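Local coordinates for lipoate-protein ligase, putative (Streptococcus pneumoniae, PDB 1VQZ) that is a putative lipoate-protein ligase of the lipoyl protein ligase A/B family, with a further domain at its C-terminal end, at residues 13-18 against 224-229; 33-38 against 149-154; 43-48 against 95-100; 100-105 against 153-158. One frame throughout, in Å; residues are numbered along the deposited sequence. Where two conformers were deposited one is given.

Overall arrangement
One mixed sheet with a helix against it makes these four contacts a worked example of how chemistry follows place in a fold. Contact 3 is the core case: two central antiparallel strands, every touching residue buried, with a backbone ladder and an indole-threonine bond. Contact 4 continues strand 93-101 onto its other neighbour, 154-162, and runs out to exposed, more polar residues. Contact 1 lies at the edge of the sheet, where the pairing is parallel and water completes it; strand 13-17 is hydrogen-bonded through its backbone to strand 42-47 of contact 3. Contact 2 differs in kind, setting the end of helix 23-36 against a hairpin, and shares Gly153 and Arg154 with contact 4.

Contact 1: residues 13-18 against 224-229; sequences MKYIIN and MTEYVF
A parallel strand pair at the edge of the mixed sheet of the ligase-type domain joins Tyr15 to Glu226, strand 13-17 lying beside the outermost strand, 225-226. Tyr15 N donates to Thr225 O (2.9 Å), Tyr15 O accepts from Tyr227 N (2.8 Å), and Thr225 N reaches Met13 O more loosely. On the face that carries Tyr15 and Glu226, the tyrosine CG stands between its backbone N and carbonyl carbon (chi1 66°), which lays the ring against Thr225 and Glu226, Tyr15 CE1 3.5 Å from Glu226 N. Glu226 CB sits over a face of that ring in a CH-pi contact, 4.0 Å from the centroid of Tyr15, the carboxylate plane turned only 8° from the ring's. The selenomethionine Met224 adds an oblique Met-aromatic contact, SE 5.5 Å from the Tyr15 ring centroid, and its CE packs 3.9 Å from Tyr15 CD1. Helix 206-220 covers Tyr15 with Leu214 and Met224 with Met217. On the other face Lys14 runs beside Thr225, Lys14 CE 3.3 Å from Thr225 OG1, and its NZ forms a salt bridge with Glu40. Beyond the ladder a water accepts from Ile17 N and donates to Tyr227 O and, at 2.6 Å, to Glu226 OE2.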
# COMPACT_ATOMS: atom_id res chain seq x y z
N MSE A 13 3.54 -20.03 13.44
CA MSE A 13 2.41 -19.34 12.80
C MSE A 13 1.51 -18.66 13.83
O MSE A 13 1.08 -19.26 14.80
CB MSE A 13 1.65 -20.41 12.04
CG MSE A 13 0.69 -19.92 11.04
SE MSE A 13 0.21 -21.44 9.91
CE MSE A 13 -0.65 -20.35 8.49
N LYS A 14 1.27 -17.38 13.60
CA LYS A 14 0.64 -16.57 14.61
C LYS A 14 -0.44 -15.65 14.08
O LYS A 14 -0.38 -15.16 12.94
CB LYS A 14 1.70 -15.73 15.32
CG LYS A 14 2.82 -16.50 15.99
CD LYS A 14 2.28 -17.34 17.13
CE LYS A 14 3.27 -18.39 17.56
NZ LYS A 14 4.36 -17.77 18.23
N TYR A 15 -1.38 -15.33 14.97
CA TYR A 15 -2.19 -14.12 14.76
C TYR A 15 -1.98 -13.10 15.87
O TYR A 15 -1.55 -13.47 16.98
CB TYR A 15 -3.66 -14.44 14.65
CG TYR A 15 -4.32 -14.98 15.91
CD1 TYR A 15 -4.34 -16.34 16.17
CD2 TYR A 15 -5.00 -14.14 16.79
CE1 TYR A 15 -4.95 -16.87 17.28
CE2 TYR A 15 -5.62 -14.65 17.92
CZ TYR A 15 -5.60 -16.04 18.17
OH TYR A 15 -6.22 -16.57 19.28
N ILE A 16 -2.30 -11.84 15.56
CA ILE A 16 -2.21 -10.73 16.49
C ILE A 16 -3.56 -10.05 16.59
O ILE A 16 -4.24 -9.85 15.57
CB ILE A 16 -1.13 -9.68 16.10
CG1 ILE A 16 0.23 -10.32 16.18
CG2 ILE A 16 -1.13 -8.50 17.09
CD1 ILE A 16 1.26 -9.65 15.41
N ILE A 17 -3.96 -9.74 17.82
CA ILE A 17 -5.19 -9.00 18.05
C ILE A 17 -4.83 -7.55 18.44
O ILE A 17 -4.16 -7.28 19.43
CB ILE A 17 -6.07 -9.69 19.16
CG1 ILE A 17 -6.54 -11.05 18.64
CG2 ILE A 17 -7.30 -8.77 19.56
CD1 ILE A 17 -7.40 -11.78 19.61
N ASN A 18 -5.26 -6.62 17.62
CA ASN A 18 -5.05 -5.23 17.88
C ASN A 18 -6.33 -4.45 17.62
O ASN A 18 -6.74 -4.33 16.49
CB ASN A 18 -3.96 -4.70 16.97
CG ASN A 18 -3.87 -3.19 17.00
OD1 ASN A 18 -4.21 -2.55 18.02
ND2 ASN A 18 -3.36 -2.60 15.91
N MSE A 224 -2.01 -22.30 14.47
CA MSE A 224 -1.81 -20.87 14.65
C MSE A 224 -2.33 -20.46 16.01
O MSE A 224 -3.46 -20.76 16.38
CB MSE A 224 -2.55 -20.10 13.55
CG MSE A 224 -2.44 -18.62 13.68
SE MSE A 224 -3.46 -17.68 12.24
CE MSE A 224 -5.27 -18.14 12.88
N THR A 225 -1.47 -19.77 16.74
CA THR A 225 -1.77 -19.30 18.09
C THR A 225 -1.57 -17.79 18.14
O THR A 225 -0.97 -17.19 17.21
CB THR A 225 -0.86 -20.01 19.12
OG1 THR A 225 0.48 -19.61 18.91
CG2 THR A 225 -0.93 -21.54 18.99
N GLU A 226 -2.06 -17.16 19.19
CA GLU A 226 -1.90 -15.72 19.34
C GLU A 226 -0.46 -15.32 19.74
O GLU A 226 0.12 -15.93 20.67
CB GLU A 226 -2.84 -15.17 20.38
CG GLU A 226 -3.06 -13.66 20.25
CD GLU A 226 -3.93 -13.11 21.37
OE1 GLU A 226 -4.51 -13.90 22.13
OE2 GLU A 226 -4.02 -11.87 21.50
N TYR A 227 0.12 -14.35 19.02
CA TYR A 227 1.31 -13.61 19.49
C TYR A 227 0.82 -12.40 20.31
O TYR A 227 0.12 -11.54 19.79
CB TYR A 227 2.19 -13.11 18.34
CG TYR A 227 3.58 -12.65 18.80
CD1 TYR A 227 4.62 -13.57 18.90
CD2 TYR A 227 3.84 -11.33 19.18
CE1 TYR A 227 5.91 -13.19 19.33
CE2 TYR A 227 5.15 -10.93 19.63
CZ TYR A 227 6.17 -11.88 19.68
OH TYR A 227 7.45 -11.59 20.10
N VAL A 228 1.22 -12.34 21.57
CA VAL A 228 0.86 -11.25 22.46
C VAL A 228 2.10 -10.42 22.72
O VAL A 228 3.10 -10.94 23.21
CB VAL A 228 0.26 -11.77 23.80
CG1 VAL A 228 -0.04 -10.63 24.79
CG2 VAL A 228 -1.03 -12.49 23.51
N PHE A 229 2.02 -9.14 22.37
CA PHE A 229 3.12 -8.23 22.53
C PHE A 229 3.44 -7.96 23.98
O PHE A 229 2.56 -7.73 24.77
CB PHE A 229 2.85 -6.88 21.79
CG PHE A 229 3.01 -6.95 20.30
CD1 PHE A 229 4.21 -7.35 19.72
CD2 PHE A 229 1.98 -6.61 19.46
CE1 PHE A 229 4.35 -7.41 18.34
CE2 PHE A 229 2.10 -6.66 18.08
CZ PHE A 229 3.29 -7.04 17.51
O HOH W 1 2.25 -21.19 16.97
O HOH W 2 -2.35 -10.39 20.20

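Contact 2: residues 33-38 against 149-154; sequences AFKHLL and AYINGR. With EDO (1,2-ethanediol), chain N.
Helix-on-hairpin packing brings Phe34 and Leu38, at the C-terminal end of helix 23-36 and just past it, against Ile151 and Arg154, which bound the type II turn linking strands 141-151 and 154-162 of the large sheet. The turn is closed by two backbone bonds, Ile151 N to Arg154 O and Arg154 N to Ile151 O. Phe34 carries its CG anti to the backbone N (chi1 -177°), and its ring meets Ile151 tip to tip. Ile151 CD1 sits over one face, 4.2 Å from the ring centroid of Phe34, displaced toward the rim, while Ile151 CG2 is 3.8 Å from Phe34 CZ. Arg154 slides past the ring in the opposite direction, its CG 3.7 Å from Phe34 CE1. A bend at chi3 (-95°) swings NE out of line with the chain, and the guanidinium lies beside the backbone carbonyls at and just past the end of the helix. Its NH1 and NH2 both make weak hydrogen bonds to Leu37 O, and NH2 has a firmer partner in Glu40 O. Such carbonyls would probably favour the positive charge of this buried group. Over one guanidinium face lies Leu38 CD2, 3.5 Å from Arg154 NE.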
# COMPACT_ATOMS: atom_id res chain seq x y z
N ALA A 33 5.51 -6.23 13.00
CA ALA A 33 5.30 -7.61 12.68
C ALA A 33 6.07 -8.00 11.40
O ALA A 33 6.79 -9.01 11.39
CB ALA A 33 3.79 -7.91 12.58
N PHE A 34 5.95 -7.20 10.34
CA PHE A 34 6.61 -7.49 9.06
C PHE A 34 8.13 -7.55 9.22
O PHE A 34 8.79 -8.54 8.82
CB PHE A 34 6.25 -6.37 8.10
CG PHE A 34 6.78 -6.53 6.69
CD1 PHE A 34 6.97 -7.80 6.11
CD2 PHE A 34 6.96 -5.38 5.89
CE1 PHE A 34 7.39 -7.93 4.77
CE2 PHE A 34 7.38 -5.51 4.57
CZ PHE A 34 7.60 -6.79 4.01
N LYS A 35 8.70 -6.54 9.87
CA LYS A 35 10.18 -6.36 9.88
C LYS A 35 10.94 -6.84 11.12
O LYS A 35 12.12 -7.12 11.06
CB LYS A 35 10.53 -4.89 9.61
CG LYS A 35 10.04 -4.41 8.28
CD LYS A 35 10.41 -2.93 8.06
CE LYS A 35 9.98 -2.47 6.64
NZ LYS A 35 10.19 -0.96 6.45
N HIS A 36 10.23 -6.98 12.21
CA HIS A 36 10.85 -7.23 13.52
C HIS A 36 10.52 -8.58 14.14
O HIS A 36 11.29 -9.03 14.97
CB HIS A 36 10.43 -6.13 14.50
CG HIS A 36 11.04 -4.80 14.21
ND1 HIS A 36 12.12 -4.32 14.91
CD2 HIS A 36 10.69 -3.83 13.33
CE1 HIS A 36 12.43 -3.12 14.45
NE2 HIS A 36 11.57 -2.79 13.50
N LEU A 37 9.40 -9.21 13.79
CA LEU A 37 9.05 -10.52 14.34
C LEU A 37 9.55 -11.64 13.43
O LEU A 37 8.79 -12.51 12.97
CB LEU A 37 7.54 -10.70 14.61
CG LEU A 37 6.86 -9.76 15.64
CD1 LEU A 37 5.43 -10.18 15.83
CD2 LEU A 37 7.56 -9.75 16.98
N LEU A 38 10.86 -11.63 13.25
CA LEU A 38 11.57 -12.52 12.32
C LEU A 38 11.67 -14.01 12.75
O LEU A 38 12.04 -14.85 11.95
CB LEU A 38 12.98 -11.97 12.06
CG LEU A 38 12.96 -10.56 11.47
CD1 LEU A 38 14.37 -10.06 11.14
CD2 LEU A 38 12.05 -10.52 10.21
N ALA A 149 4.34 -6.00 -0.46
CA ALA A 149 5.64 -5.41 -0.18
C ALA A 149 6.64 -6.53 0.08
O ALA A 149 6.29 -7.57 0.58
CB ALA A 149 5.59 -4.46 1.04
N TYR A 150 7.90 -6.30 -0.27
CA TYR A 150 8.92 -7.32 -0.16
C TYR A 150 10.15 -6.70 0.40
O TYR A 150 10.67 -5.73 -0.16
CB TYR A 150 9.25 -7.91 -1.51
CG TYR A 150 10.39 -8.88 -1.48
CD1 TYR A 150 10.19 -10.18 -1.05
CD2 TYR A 150 11.68 -8.49 -1.83
CE1 TYR A 150 11.22 -11.10 -1.01
CE2 TYR A 150 12.75 -9.43 -1.79
CZ TYR A 150 12.49 -10.74 -1.37
OH TYR A 150 13.48 -11.70 -1.32
N ILE A 151 10.60 -7.23 1.53
CA ILE A 151 11.95 -7.00 2.01
C ILE A 151 12.71 -8.32 1.81
O ILE A 151 12.13 -9.32 1.33
CB ILE A 151 11.97 -6.63 3.48
CG1 ILE A 151 11.61 -7.87 4.34
CG2 ILE A 151 11.11 -5.38 3.70
CD1 ILE A 151 11.30 -7.57 5.87
N ASN A 152 13.99 -8.35 2.18
CA ASN A 152 14.79 -9.58 1.94
C ASN A 152 14.20 -10.71 2.77
O ASN A 152 13.95 -10.59 3.97
CB ASN A 152 16.31 -9.43 2.15
N GLY A 153 13.87 -11.76 2.05
CA GLY A 153 13.42 -13.01 2.62
C GLY A 153 12.05 -12.96 3.24
O GLY A 153 11.67 -13.92 3.85
N ARG A 154 11.32 -11.86 3.09
CA ARG A 154 10.01 -11.69 3.73
C ARG A 154 8.99 -10.88 2.91
O ARG A 154 9.26 -9.76 2.37
CB ARG A 154 10.21 -11.11 5.13
CG ARG A 154 9.00 -11.08 5.97
CD ARG A 154 9.27 -10.63 7.42
NE ARG A 154 9.44 -11.79 8.21
CZ ARG A 154 8.78 -12.16 9.30
NH1 ARG A 154 7.90 -11.43 9.95
NH2 ARG A 154 9.10 -13.35 9.77
C1 EDO N . 11.95 -0.24 11.90
O1 EDO N . 11.41 -1.29 11.11
C2 EDO N . 10.86 0.80 12.04
O2 EDO N . 10.70 1.55 10.84

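Contact 3: residues 43-48 against 95-100; sequences IFLLWI and NYTIIS
Trp47 reaches across to Thr97 with its indole N-H, NE1 donating to Thr97 OG1 at 2.9 Å. The bond is nearly straight (173° at the hydrogen), and the oxygen lies in the ring plane. Thr97 OG1 is gripped a second time by Glu30 of helix 23-36. Trp47 holds CG in the crowded position between backbone N and carbonyl carbon (chi1 49°), and the indole lies over Asn95. There Asn95 CB stands 3.7 Å from the centroid of the six-membered ring of Trp47, over its middle, while the amide plane is inclined 38° to the ring. Strands 42-47 and 93-101 are antiparallel neighbours in the large mixed sheet, tied by paired backbone bonds at Ile43 with Ile99, Leu45 with Thr97 and Trp47 with Asn95. Next along the face with Trp47, Leu45 lies side by side with Thr97, Leu45 CD2 3.6 Å from Thr97 CB, and Ile43 meets Ile99 at their CB atoms. The other face has Leu46 CD2 3.7 Å from Tyr96 CB, and the edge of the Phe44 ring toward Ile98 CG1. Helix 206-220 packs on this face, touching Phe44 through Leu214 and Leu46 through Leu213.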
# COMPACT_ATOMS: atom_id res chain seq x y z
N ILE A 43 2.45 -14.65 9.79
CA ILE A 43 1.71 -13.76 10.70
C ILE A 43 0.48 -13.21 10.01
O ILE A 43 0.54 -12.79 8.85
CB ILE A 43 2.57 -12.56 11.27
CG1 ILE A 43 3.86 -13.05 11.96
CG2 ILE A 43 1.72 -11.74 12.25
CD1 ILE A 43 4.84 -11.97 12.33
N PHE A 44 -0.64 -13.26 10.73
CA PHE A 44 -1.94 -12.81 10.25
C PHE A 44 -2.54 -11.82 11.27
O PHE A 44 -2.51 -12.05 12.50
CB PHE A 44 -2.90 -13.99 10.05
CG PHE A 44 -4.32 -13.58 9.64
CD1 PHE A 44 -4.55 -12.94 8.42
CD2 PHE A 44 -5.42 -13.80 10.49
CE1 PHE A 44 -5.86 -12.54 8.07
CE2 PHE A 44 -6.73 -13.40 10.12
CZ PHE A 44 -6.93 -12.78 8.92
N LEU A 45 -3.06 -10.72 10.76
CA LEU A 45 -3.90 -9.82 11.56
C LEU A 45 -4.94 -9.06 10.76
O LEU A 45 -4.75 -8.78 9.57
CB LEU A 45 -3.09 -8.80 12.37
CG LEU A 45 -2.04 -7.90 11.74
CD1 LEU A 45 -1.76 -6.71 12.63
CD2 LEU A 45 -0.73 -8.72 11.51
N LEU A 46 -6.03 -8.76 11.47
CA LEU A 46 -7.13 -7.90 11.01
C LEU A 46 -7.25 -6.68 11.93
O LEU A 46 -7.14 -6.81 13.12
CB LEU A 46 -8.44 -8.66 11.01
CG LEU A 46 -8.48 -9.95 10.18
CD1 LEU A 46 -9.68 -10.86 10.51
CD2 LEU A 46 -8.43 -9.59 8.74
N TRP A 47 -7.46 -5.49 11.36
CA TRP A 47 -7.48 -4.27 12.13
C TRP A 47 -8.16 -3.10 11.41
O TRP A 47 -8.40 -3.15 10.22
CB TRP A 47 -6.06 -3.90 12.57
CG TRP A 47 -5.04 -3.95 11.47
CD1 TRP A 47 -4.48 -5.06 10.88
CD2 TRP A 47 -4.52 -2.83 10.80
NE1 TRP A 47 -3.59 -4.68 9.91
CE2 TRP A 47 -3.61 -3.31 9.82
CE3 TRP A 47 -4.70 -1.45 10.94
CZ2 TRP A 47 -2.88 -2.44 8.98
CZ3 TRP A 47 -3.97 -0.58 10.08
CH2 TRP A 47 -3.05 -1.09 9.15
N ILE A 48 -8.46 -2.04 12.19
CA ILE A 48 -9.35 -0.97 11.78
C ILE A 48 -8.78 0.37 12.22
O ILE A 48 -8.42 0.58 13.39
CB ILE A 48 -10.81 -1.18 12.33
CG1 ILE A 48 -11.39 -2.53 11.84
CG2 ILE A 48 -11.70 -0.02 11.93
CD1 ILE A 48 -12.81 -2.90 12.36
N ASN A 95 -8.92 -3.76 7.56
CA ASN A 95 -7.56 -4.01 7.05
C ASN A 95 -7.14 -5.43 7.38
O ASN A 95 -7.46 -5.95 8.44
CB ASN A 95 -6.58 -2.98 7.69
CG ASN A 95 -6.92 -1.53 7.28
OD1 ASN A 95 -7.29 -0.68 8.11
ND2 ASN A 95 -6.89 -1.29 6.01
N TYR A 96 -6.41 -6.05 6.47
CA TYR A 96 -5.83 -7.37 6.69
C TYR A 96 -4.35 -7.28 6.42
O TYR A 96 -3.89 -6.47 5.56
CB TYR A 96 -6.49 -8.49 5.82
CG TYR A 96 -6.27 -8.32 4.33
CD1 TYR A 96 -7.15 -7.57 3.54
CD2 TYR A 96 -5.14 -8.88 3.73
CE1 TYR A 96 -6.90 -7.40 2.17
CE2 TYR A 96 -4.89 -8.71 2.40
CZ TYR A 96 -5.75 -7.98 1.62
OH TYR A 96 -5.43 -7.87 0.28
N THR A 97 -3.60 -8.15 7.11
CA THR A 97 -2.15 -8.28 6.94
C THR A 97 -1.74 -9.75 6.92
O THR A 97 -2.05 -10.47 7.84
CB THR A 97 -1.45 -7.63 8.11
OG1 THR A 97 -1.86 -6.27 8.19
CG2 THR A 97 0.02 -7.72 8.00
N ILE A 98 -1.06 -10.17 5.86
CA ILE A 98 -0.55 -11.54 5.70
C ILE A 98 0.96 -11.43 5.47
O ILE A 98 1.39 -11.03 4.41
CB ILE A 98 -1.19 -12.21 4.49
CG1 ILE A 98 -2.72 -12.06 4.57
CG2 ILE A 98 -0.82 -13.69 4.39
CD1 ILE A 98 -3.37 -12.31 3.24
N ILE A 99 1.74 -11.84 6.46
CA ILE A 99 3.20 -11.85 6.41
C ILE A 99 3.76 -13.25 6.39
O ILE A 99 3.30 -14.14 7.14
CB ILE A 99 3.75 -11.12 7.63
CG1 ILE A 99 3.37 -9.63 7.56
CG2 ILE A 99 5.25 -11.31 7.75
CD1 ILE A 99 3.20 -9.00 8.92
N SER A 100 4.76 -13.45 5.54
CA SER A 100 5.37 -14.80 5.37
C SER A 100 6.82 -14.70 4.99
O SER A 100 7.21 -13.87 4.17
CB SER A 100 4.64 -15.60 4.30
OG SER A 100 4.78 -14.90 3.08

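Contact 4: residues 100-105 against 153-158; sequences SKEDEN and GRIMHH
Ser100 and Ile155 exchange two backbone hydrogen bonds where strands 93-101 and 154-162 lie antiparallel in the large sheet. Ser100 N donates to Ile155 O at 2.9 Å, and Ile155 N returns a bond to Ser100 O at 2.8 Å, with 171° at the hydrogen. Past the non-hydrogen-bonded pair Lys101 and Arg154, Glu102 N donates to Gly153 O at 2.9 Å. That N-H points straight at its acceptor (175°), yet it approaches from well above the carbonyl plane, 51° out of it. Ser100 O and Gly153 O also receive longer CA-H contacts from Arg154 and Lys101.

Side chains add to the backbone bonds. Ile155 CB rests 3.8 Å from Ser100 OG, which makes a weak hydrogen bond to Phe108 O. The extended chain of Glu102 carries OE1 past Gly153 CA, 3.4 Å away, to a hydrogen bond with Tyr150 OH. The same hydroxyl accepts a weak bond from Gly153 N. Further along 100-105, Asp103 OD1 takes the N-H of Asn105 at 2.8 Å in an Asx turn, met from above the carboxylate plane.

Backbone N and O of Ser100 and Ile155, with Glu102 N and Gly153 O, are therefore paired strand to strand; the backbone of Lys101 is bonded instead to Asp41 and that of Arg154 to Ile151. Glu102, Tyr150 and Gly153 form a polar chain around the hairpin. The carboxylate would probably polarise the Tyr150 hydroxyl and so help it accept from Gly153 N.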
# COMPACT_ATOMS: atom_id res chain seq x y z
N SER A 100 4.76 -13.45 5.54
CA SER A 100 5.37 -14.80 5.37
C SER A 100 6.82 -14.70 4.99
O SER A 100 7.21 -13.87 4.17
CB SER A 100 4.64 -15.60 4.30
OG SER A 100 4.78 -14.90 3.08
N LYS A 101 7.62 -15.52 5.63
CA LYS A 101 8.95 -15.84 5.19
C LYS A 101 8.89 -16.41 3.79
O LYS A 101 8.06 -17.29 3.48
CB LYS A 101 9.56 -16.87 6.14
CG LYS A 101 10.98 -17.33 5.77
CD LYS A 101 11.50 -18.36 6.79
CE LYS A 101 12.96 -18.73 6.49
NZ LYS A 101 13.65 -19.45 7.61
N GLU A 102 9.77 -15.92 2.95
CA GLU A 102 9.91 -16.37 1.58
C GLU A 102 10.43 -17.80 1.63
O GLU A 102 11.51 -18.06 2.11
CB GLU A 102 10.89 -15.45 0.84
CG GLU A 102 11.14 -15.78 -0.61
CD GLU A 102 12.04 -14.76 -1.28
OE1 GLU A 102 12.70 -13.98 -0.56
OE2 GLU A 102 12.10 -14.72 -2.53
N ASP A 103 9.60 -18.72 1.17
CA ASP A 103 9.88 -20.15 1.17
C ASP A 103 9.06 -20.75 0.03
O ASP A 103 7.80 -20.63 0.01
CB ASP A 103 9.49 -20.76 2.52
CG ASP A 103 9.67 -22.27 2.57
OD1 ASP A 103 10.08 -22.90 1.56
OD2 ASP A 103 9.39 -22.84 3.64
N GLU A 104 9.77 -21.35 -0.92
CA GLU A 104 9.16 -22.01 -2.09
C GLU A 104 8.19 -23.15 -1.70
O GLU A 104 7.19 -23.39 -2.39
CB GLU A 104 10.24 -22.54 -3.06
CG GLU A 104 11.23 -23.59 -2.48
CD GLU A 104 12.52 -22.98 -1.89
OE1 GLU A 104 12.52 -21.76 -1.51
OE2 GLU A 104 13.53 -23.72 -1.80
N ASN A 105 8.51 -23.84 -0.60
CA ASN A 105 7.69 -24.95 -0.13
C ASN A 105 6.55 -24.56 0.83
O ASN A 105 5.89 -25.44 1.37
CB ASN A 105 8.59 -26.03 0.52
N GLY A 153 13.87 -11.76 2.05
CA GLY A 153 13.42 -13.01 2.62
C GLY A 153 12.05 -12.96 3.24
O GLY A 153 11.67 -13.92 3.85
N ARG A 154 11.32 -11.86 3.09
CA ARG A 154 10.01 -11.69 3.73
C ARG A 154 8.99 -10.88 2.91
O ARG A 154 9.26 -9.76 2.37
CB ARG A 154 10.21 -11.11 5.13
CG ARG A 154 9.00 -11.08 5.97
CD ARG A 154 9.27 -10.63 7.42
NE ARG A 154 9.44 -11.79 8.21
CZ ARG A 154 8.78 -12.16 9.30
NH1 ARG A 154 7.90 -11.43 9.95
NH2 ARG A 154 9.10 -13.35 9.77
N ILE A 155 7.79 -11.45 2.83
CA ILE A 155 6.72 -10.96 1.97
C ILE A 155 5.54 -10.51 2.80
O ILE A 155 5.14 -11.22 3.72
CB ILE A 155 6.24 -12.09 1.06
CG1 ILE A 155 7.41 -12.60 0.18
CG2 ILE A 155 5.01 -11.64 0.21
CD1 ILE A 155 7.18 -13.90 -0.47
N MSE A 156 4.98 -9.34 2.47
CA MSE A 156 3.72 -8.91 3.05
C MSE A 156 2.70 -8.64 1.97
O MSE A 156 2.96 -7.89 1.04
CB MSE A 156 3.88 -7.68 3.95
CG MSE A 156 2.58 -7.23 4.57
SE MSE A 156 2.76 -5.68 5.80
CE MSE A 156 3.46 -4.35 4.42
N HIS A 157 1.55 -9.26 2.12
CA HIS A 157 0.34 -8.91 1.37
C HIS A 157 -0.60 -8.20 2.34
O HIS A 157 -0.93 -8.75 3.38
CB HIS A 157 -0.37 -10.14 0.86
CG HIS A 157 0.36 -10.84 -0.24
ND1 HIS A 157 0.11 -10.59 -1.57
CD2 HIS A 157 1.37 -11.74 -0.20
CE1 HIS A 157 0.92 -11.33 -2.31
NE2 HIS A 157 1.68 -12.04 -1.50
N HIS A 158 -1.04 -6.99 2.02
CA HIS A 158 -1.98 -6.32 2.90
C HIS A 158 -3.00 -5.54 2.10
O HIS A 158 -2.81 -5.25 0.90
CB HIS A 158 -1.30 -5.49 4.01
CG HIS A 158 -0.55 -4.28 3.55
ND1 HIS A 158 -0.05 -3.33 4.42
CD2 HIS A 158 -0.20 -3.87 2.30
CE1 HIS A 158 0.58 -2.39 3.72
NE2 HIS A 158 0.47 -2.68 2.43